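Local structure of flavodoxin (Methanosarcina acetivorans C2A, 5WID) at residues K46-Y60 with K82-A96. The protein binds flavin mononucleotide and probably carries electrons between redox partners. Numbering follows the deposited sequence.
Sequences KEAEAIAVGSSTFYY and KIGAAFGSYGWSGEA. With FMN (flavin mononucleotide), chain D.
T57 OG1 is gripped twice: it accepts the backbone N-H of A96 (OG1 to N 3.0 Å), at the start of helix 96-106, and donates to a water that gives its own protons to S55 O and S89 O, bridging the two segments. With T57 CG2 anti to the backbone N (OG1 at chi1 -60°), the methyl branch is left to meet FMN N3 and E95 OE1. S93 OG accepts from FMN N3 (2.7 Å) and donates to the syn side of E95 OE1 (2.6 Å), which probably orients the hydroxyl to accept the flavin N-H. E95 lies alongside Y60, carboxylate and ring planes 82° apart, while FMN O4 sits over one face of the Y60 ring, toward its rim. F58 and W92 cover opposite faces of the isoalloxazine, and backbone N-H groups of G91 through G94 converge on FMN O2. Farther back, the parallel strands 50-55 and 83-90 pair through bonds such as V53 N to A85 O (2.8 Å). The F87 ring lies flat over G54, whose CA is 3.5 Å from its centroid in a CH-pi contact. At the far end, the extended chain of K82 carries NZ to A48 O in the carbonyl plane (2.8 Å) and to K46 O from above its plane (2.9 Å). A methionine in place of this lysine would probably leave both carbonyls, just where helix 42-47 ends, without their charged donor. Neighbouring parallel strands whose C-terminal loops hold FMN are characteristic of the flavodoxin-like alpha/beta fold.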
loop_
_atom_site.group_PDB
_atom_site.type_symbol
_atom_site.label_atom_id
_atom_site.label_comp_id
_atom_site.label_asym_id
_atom_site.label_seq_id
_atom_site.Cartn_x
_atom_site.Cartn_y
_atom_site.Cartn_z
ATOM N N LYS A 46 -10.819 8.487 -3.049
ATOM C CA LYS A 46 -11.156 9.233 -4.260
ATOM C C LYS A 46 -10.244 10.440 -4.440
ATOM O O LYS A 46 -9.876 10.785 -5.568
ATOM C CB LYS A 46 -12.616 9.692 -4.209
ATOM C CG LYS A 46 -13.648 8.569 -4.259
ATOM C CD LYS A 46 -15.042 9.126 -3.990
ATOM C CE LYS A 46 -16.128 8.147 -4.408
ATOM N NZ LYS A 46 -17.493 8.768 -4.301
ATOM N N GLU A 47 -9.867 11.090 -3.338
ATOM C CA GLU A 47 -9.049 12.297 -3.424
ATOM C C GLU A 47 -7.614 11.997 -3.856
ATOM O O GLU A 47 -6.964 12.851 -4.469
ATOM C CB GLU A 47 -9.059 13.006 -2.065
ATOM C CG GLU A 47 -8.090 14.180 -1.950
ATOM C CD GLU A 47 -7.846 14.619 -0.511
ATOM O OE1 GLU A 47 -7.391 15.767 -0.322
ATOM O OE2 GLU A 47 -8.099 13.825 0.425
ATOM N N ALA A 48 -7.108 10.805 -3.559
ATOM C CA ALA A 48 -5.683 10.519 -3.716
ATOM C C ALA A 48 -5.296 10.257 -5.169
ATOM O O ALA A 48 -6.041 9.621 -5.920
ATOM C CB ALA A 48 -5.303 9.311 -2.859
ATOM N N GLU A 49 -4.107 10.746 -5.559
ATOM C CA GLU A 49 -3.527 10.416 -6.861
ATOM C C GLU A 49 -2.833 9.059 -6.853
ATOM O O GLU A 49 -2.701 8.431 -7.912
ATOM C CB GLU A 49 -2.512 11.484 -7.292
ATOM C CG GLU A 49 -3.114 12.650 -8.082
ATOM C CD GLU A 49 -3.781 13.654 -7.179
ATOM O OE1 GLU A 49 -3.432 13.702 -5.977
ATOM O OE2 GLU A 49 -4.653 14.403 -7.663
ATOM N N ALA A 50 -2.379 8.594 -5.686
ATOM C CA ALA A 50 -1.697 7.313 -5.559
ATOM C C ALA A 50 -2.217 6.617 -4.313
ATOM O O ALA A 50 -2.412 7.256 -3.274
ATOM C CB ALA A 50 -0.168 7.479 -5.459
ATOM N N ILE A 51 -2.443 5.312 -4.422
ATOM C CA ILE A 51 -2.959 4.508 -3.320
ATOM C C ILE A 51 -2.057 3.295 -3.175
ATOM O O ILE A 51 -1.995 2.455 -4.085
ATOM C CB ILE A 51 -4.415 4.067 -3.555
ATOM C CG1 ILE A 51 -5.319 5.292 -3.713
ATOM C CG2 ILE A 51 -4.891 3.171 -2.401
ATOM C CD1 ILE A 51 -6.717 4.969 -4.294
ATOM N N ALA A 52 -1.368 3.195 -2.036
ATOM C CA ALA A 52 -0.566 2.025 -1.698
ATOM C C ALA A 52 -1.351 1.196 -0.690
ATOM O O ALA A 52 -1.948 1.750 0.239
ATOM C CB ALA A 52 0.795 2.437 -1.114
ATOM N N VAL A 53 -1.402 -0.121 -0.900
ATOM C CA VAL A 53 -2.197 -1.001 -0.045
ATOM C C VAL A 53 -1.312 -2.134 0.459
ATOM O O VAL A 53 -0.619 -2.779 -0.336
ATOM C CB VAL A 53 -3.418 -1.564 -0.790
ATOM C CG1 VAL A 53 -4.189 -2.550 0.094
ATOM C CG2 VAL A 53 -4.355 -0.418 -1.234
ATOM N N GLY A 54 -1.352 -2.380 1.767
ATOM C CA GLY A 54 -0.527 -3.409 2.371
ATOM C C GLY A 54 -1.308 -4.317 3.300
ATOM O O GLY A 54 -2.232 -3.894 3.989
ATOM N N SER A 55 -0.911 -5.589 3.306
ATOM C CA SER A 55 -1.475 -6.566 4.227
ATOM C C SER A 55 -0.436 -7.632 4.513
ATOM O O SER A 55 0.361 -7.986 3.640
ATOM C CB SER A 55 -2.735 -7.241 3.661
ATOM O OG SER A 55 -3.223 -8.235 4.549
ATOM N N SER A 56 -0.496 -8.193 5.717
ATOM C CA SER A 56 0.278 -9.396 5.948
ATOM C C SER A 56 -0.404 -10.581 5.264
ATOM O O SER A 56 -1.512 -10.471 4.728
ATOM C CB SER A 56 0.461 -9.644 7.450
ATOM O OG SER A 56 -0.784 -9.531 8.132
ATOM N N THR A 57 0.297 -11.714 5.239
ATOM C CA THR A 57 -0.198 -12.943 4.631
ATOM C C THR A 57 -0.601 -13.891 5.753
ATOM O O THR A 57 0.224 -14.226 6.607
ATOM C CB THR A 57 0.867 -13.600 3.746
ATOM O OG1 THR A 57 1.264 -12.717 2.685
ATOM C CG2 THR A 57 0.344 -14.919 3.155
ATOM N N PHE A 58 -1.867 -14.298 5.770
ATOM C CA PHE A 58 -2.350 -15.336 6.677
ATOM C C PHE A 58 -2.948 -16.447 5.834
ATOM O O PHE A 58 -3.857 -16.192 5.038
ATOM C CB PHE A 58 -3.413 -14.799 7.643
ATOM C CG PHE A 58 -2.864 -14.268 8.936
ATOM C CD1 PHE A 58 -1.849 -13.319 8.950
ATOM C CD2 PHE A 58 -3.384 -14.704 10.142
ATOM C CE1 PHE A 58 -1.360 -12.822 10.160
ATOM C CE2 PHE A 58 -2.906 -14.214 11.349
ATOM C CZ PHE A 58 -1.898 -13.272 11.364
ATOM N N TYR A 59 -2.453 -17.669 6.019
ATOM C CA TYR A 59 -2.923 -18.835 5.273
ATOM C C TYR A 59 -3.070 -18.505 3.786
ATOM O O TYR A 59 -4.127 -18.686 3.175
ATOM C CB TYR A 59 -4.225 -19.377 5.877
ATOM C CG TYR A 59 -4.008 -19.774 7.308
ATOM C CD1 TYR A 59 -3.218 -20.877 7.617
ATOM C CD2 TYR A 59 -4.524 -19.016 8.355
ATOM C CE1 TYR A 59 -2.968 -21.234 8.929
ATOM C CE2 TYR A 59 -4.283 -19.380 9.684
ATOM C CZ TYR A 59 -3.500 -20.483 9.955
ATOM O OH TYR A 59 -3.228 -20.861 11.256
ATOM N N TYR A 60 -1.959 -18.019 3.215
ATOM C CA TYR A 60 -1.710 -17.880 1.777
ATOM C C TYR A 60 -2.539 -16.785 1.120
ATOM O O TYR A 60 -2.595 -16.728 -0.114
ATOM C CB TYR A 60 -1.916 -19.222 1.052
ATOM C CG TYR A 60 -1.387 -20.340 1.909
ATOM C CD1 TYR A 60 -0.030 -20.429 2.180
ATOM C CD2 TYR A 60 -2.245 -21.246 2.522
ATOM C CE1 TYR A 60 0.466 -21.406 3.005
ATOM C CE2 TYR A 60 -1.759 -22.227 3.356
ATOM C CZ TYR A 60 -0.401 -22.302 3.588
ATOM O OH TYR A 60 0.107 -23.271 4.408
ATOM N N LYS A 82 -5.184 5.351 -11.743
ATOM C CA LYS A 82 -4.396 5.888 -10.647
ATOM C C LYS A 82 -3.146 5.048 -10.412
ATOM O O LYS A 82 -3.067 3.878 -10.794
ATOM C CB LYS A 82 -5.210 5.936 -9.352
ATOM C CG LYS A 82 -6.328 6.952 -9.379
ATOM C CD LYS A 82 -6.907 7.117 -7.977
ATOM C CE LYS A 82 -7.988 8.182 -7.957
ATOM N NZ LYS A 82 -8.460 8.427 -6.561
ATOM N N ILE A 83 -2.167 5.680 -9.764
ATOM C CA ILE A 83 -0.948 4.998 -9.356
ATOM C C ILE A 83 -1.269 4.088 -8.181
ATOM O O ILE A 83 -1.856 4.525 -7.185
ATOM C CB ILE A 83 0.127 6.020 -8.966
ATOM C CG1 ILE A 83 0.479 6.923 -10.155
ATOM C CG2 ILE A 83 1.348 5.309 -8.375
ATOM C CD1 ILE A 83 0.991 8.296 -9.722
ATOM N N GLY A 84 -0.900 2.820 -8.294
ATOM C CA GLY A 84 -1.033 1.910 -7.171
ATOM C C GLY A 84 0.299 1.349 -6.714
ATOM O O GLY A 84 1.272 1.358 -7.474
ATOM N N ALA A 85 0.356 0.864 -5.472
ATOM C CA ALA A 85 1.527 0.159 -4.961
ATOM C C ALA A 85 1.046 -0.884 -3.964
ATOM O O ALA A 85 0.029 -0.696 -3.294
ATOM C CB ALA A 85 2.536 1.115 -4.304
ATOM N N ALA A 86 1.786 -1.987 -3.858
ATOM C CA ALA A 86 1.366 -3.114 -3.035
ATOM C C ALA A 86 2.521 -3.548 -2.145
ATOM O O ALA A 86 3.669 -3.586 -2.601
ATOM C CB ALA A 86 0.900 -4.292 -3.923
ATOM N N PHE A 87 2.221 -3.892 -0.884
ATOM C CA PHE A 87 3.283 -4.259 0.047
ATOM C C PHE A 87 2.734 -5.129 1.170
ATOM O O PHE A 87 1.522 -5.305 1.317
ATOM C CB PHE A 87 3.987 -3.019 0.632
ATOM C CG PHE A 87 3.102 -2.166 1.524
ATOM C CD1 PHE A 87 2.221 -1.256 0.970
ATOM C CD2 PHE A 87 3.195 -2.253 2.912
ATOM C CE1 PHE A 87 1.398 -0.454 1.774
ATOM C CE2 PHE A 87 2.394 -1.461 3.735
ATOM C CZ PHE A 87 1.490 -0.559 3.170
ATOM N N GLY A 88 3.653 -5.672 1.976
ATOM C CA GLY A 88 3.238 -6.386 3.178
ATOM C C GLY A 88 4.336 -7.201 3.829
ATOM O O GLY A 88 5.353 -7.496 3.201
ATOM N N SER A 89 4.138 -7.593 5.084
ATOM C CA SER A 89 5.067 -8.465 5.793
ATOM C C SER A 89 4.535 -9.892 5.761
ATOM O O SER A 89 3.326 -10.113 5.671
ATOM C CB SER A 89 5.246 -7.990 7.240
ATOM O OG SER A 89 6.093 -8.843 7.990
ATOM N N TYR A 90 5.438 -10.865 5.819
ATOM C CA TYR A 90 5.019 -12.257 5.702
ATOM C C TYR A 90 6.011 -13.156 6.420
ATOM O O TYR A 90 7.091 -12.724 6.815
ATOM C CB TYR A 90 4.874 -12.668 4.230
ATOM C CG TYR A 90 6.185 -12.850 3.483
ATOM C CD1 TYR A 90 6.978 -11.754 3.135
ATOM C CD2 TYR A 90 6.623 -14.122 3.118
ATOM C CE1 TYR A 90 8.172 -11.928 2.441
ATOM C CE2 TYR A 90 7.805 -14.303 2.403
ATOM C CZ TYR A 90 8.577 -13.208 2.081
ATOM O OH TYR A 90 9.760 -13.390 1.391
ATOM N N GLY A 91 5.635 -14.433 6.566
ATOM C CA GLY A 91 6.466 -15.382 7.278
ATOM C C GLY A 91 7.165 -16.431 6.438
ATOM O O GLY A 91 8.231 -16.912 6.838
ATOM N N TRP A 92 6.584 -16.845 5.309
ATOM C CA TRP A 92 7.304 -17.795 4.462
ATOM C C TRP A 92 6.799 -17.849 3.026
ATOM O O TRP A 92 7.608 -17.989 2.105
ATOM C CB TRP A 92 7.287 -19.209 5.068
ATOM C CG TRP A 92 5.975 -19.938 5.088
ATOM C CD1 TRP A 92 5.544 -20.885 4.193
ATOM C CD2 TRP A 92 4.950 -19.831 6.081
ATOM N NE1 TRP A 92 4.303 -21.354 4.560
ATOM C CE2 TRP A 92 3.918 -20.729 5.716
ATOM C CE3 TRP A 92 4.800 -19.066 7.243
ATOM C CZ2 TRP A 92 2.754 -20.870 6.467
ATOM C CZ3 TRP A 92 3.640 -19.211 7.991
ATOM C CH2 TRP A 92 2.630 -20.106 7.597
ATOM N N SER A 93 5.486 -17.763 2.814
ATOM C CA SER A 93 4.936 -17.915 1.471
ATOM C C SER A 93 4.668 -16.578 0.785
ATOM O O SER A 93 4.934 -16.436 -0.415
ATOM C CB SER A 93 3.655 -18.768 1.513
ATOM O OG SER A 93 2.586 -18.134 2.200
ATOM N N GLY A 94 4.141 -15.596 1.506
ATOM C CA GLY A 94 4.167 -14.214 1.032
ATOM C C GLY A 94 3.278 -13.858 -0.140
ATOM O O GLY A 94 3.640 -12.977 -0.934
ATOM N N GLU A 95 2.096 -14.469 -0.234
ATOM C CA GLU A 95 1.216 -14.217 -1.374
ATOM C C GLU A 95 0.503 -12.872 -1.305
ATOM O O GLU A 95 0.151 -12.327 -2.355
ATOM C CB GLU A 95 0.147 -15.312 -1.501
ATOM C CG GLU A 95 0.659 -16.688 -1.939
ATOM C CD GLU A 95 1.050 -17.567 -0.763
ATOM O OE1 GLU A 95 1.182 -17.047 0.363
ATOM O OE2 GLU A 95 1.229 -18.783 -0.962
ATOM N N ALA A 96 0.242 -12.335 -0.105
ATOM C CA ALA A 96 -0.721 -11.234 -0.010
ATOM C C ALA A 96 -0.346 -10.031 -0.867
ATOM O O ALA A 96 -1.228 -9.513 -1.578
ATOM C CB ALA A 96 -0.937 -10.828 1.457
HETATM N N1 FMN D . 3.054 -15.933 6.471
HETATM C C2 FMN D . 3.083 -16.407 5.182
HETATM O O2 FMN D . 3.978 -16.036 4.416
HETATM N N3 FMN D . 2.115 -17.296 4.743
HETATM C C4 FMN D . 1.105 -17.707 5.573
HETATM O O4 FMN D . 0.254 -18.494 5.133
HETATM C C4A FMN D . 1.082 -17.234 6.888
HETATM N N5 FMN D . 0.096 -17.637 7.764
HETATM C C5A FMN D . 0.085 -17.164 9.062
HETATM C C6 FMN D . -0.918 -17.595 9.928
HETATM C C7 FMN D . -0.947 -17.129 11.233
HETATM C C7M FMN D . -2.043 -17.607 12.150
HETATM C C8 FMN D . 0.031 -16.245 11.684
HETATM C C8M FMN D . 0.011 -15.739 13.100
HETATM C C9 FMN D . 1.042 -15.814 10.818
HETATM C C9A FMN D . 1.064 -16.278 9.508
HETATM N N10 FMN D . 2.052 -15.861 8.631
HETATM C C10 FMN D . 2.065 -16.344 7.334
HETATM C "C1'" FMN D . 3.130 -14.929 9.082
HETATM C "C2'" FMN D . 2.732 -13.453 9.062
HETATM O "O2'" FMN D . 2.406 -12.993 7.762
HETATM C "C3'" FMN D . 3.939 -12.678 9.581
HETATM O "O3'" FMN D . 4.107 -12.967 10.958
HETATM C "C4'" FMN D . 3.855 -11.165 9.365
HETATM O "O4'" FMN D . 5.097 -10.614 9.757
HETATM C "C5'" FMN D . 2.718 -10.497 10.143
HETATM O "O5'" FMN D . 2.703 -9.128 9.771
HETATM P P FMN D . 1.681 -8.107 10.473
HETATM O O1P FMN D . 1.656 -6.869 9.611
HETATM O O2P FMN D . 0.311 -8.754 10.506
HETATM O O3P FMN D . 2.187 -7.810 11.858
HETATM O O HOH W 1 2.200 -10.091 3.195
#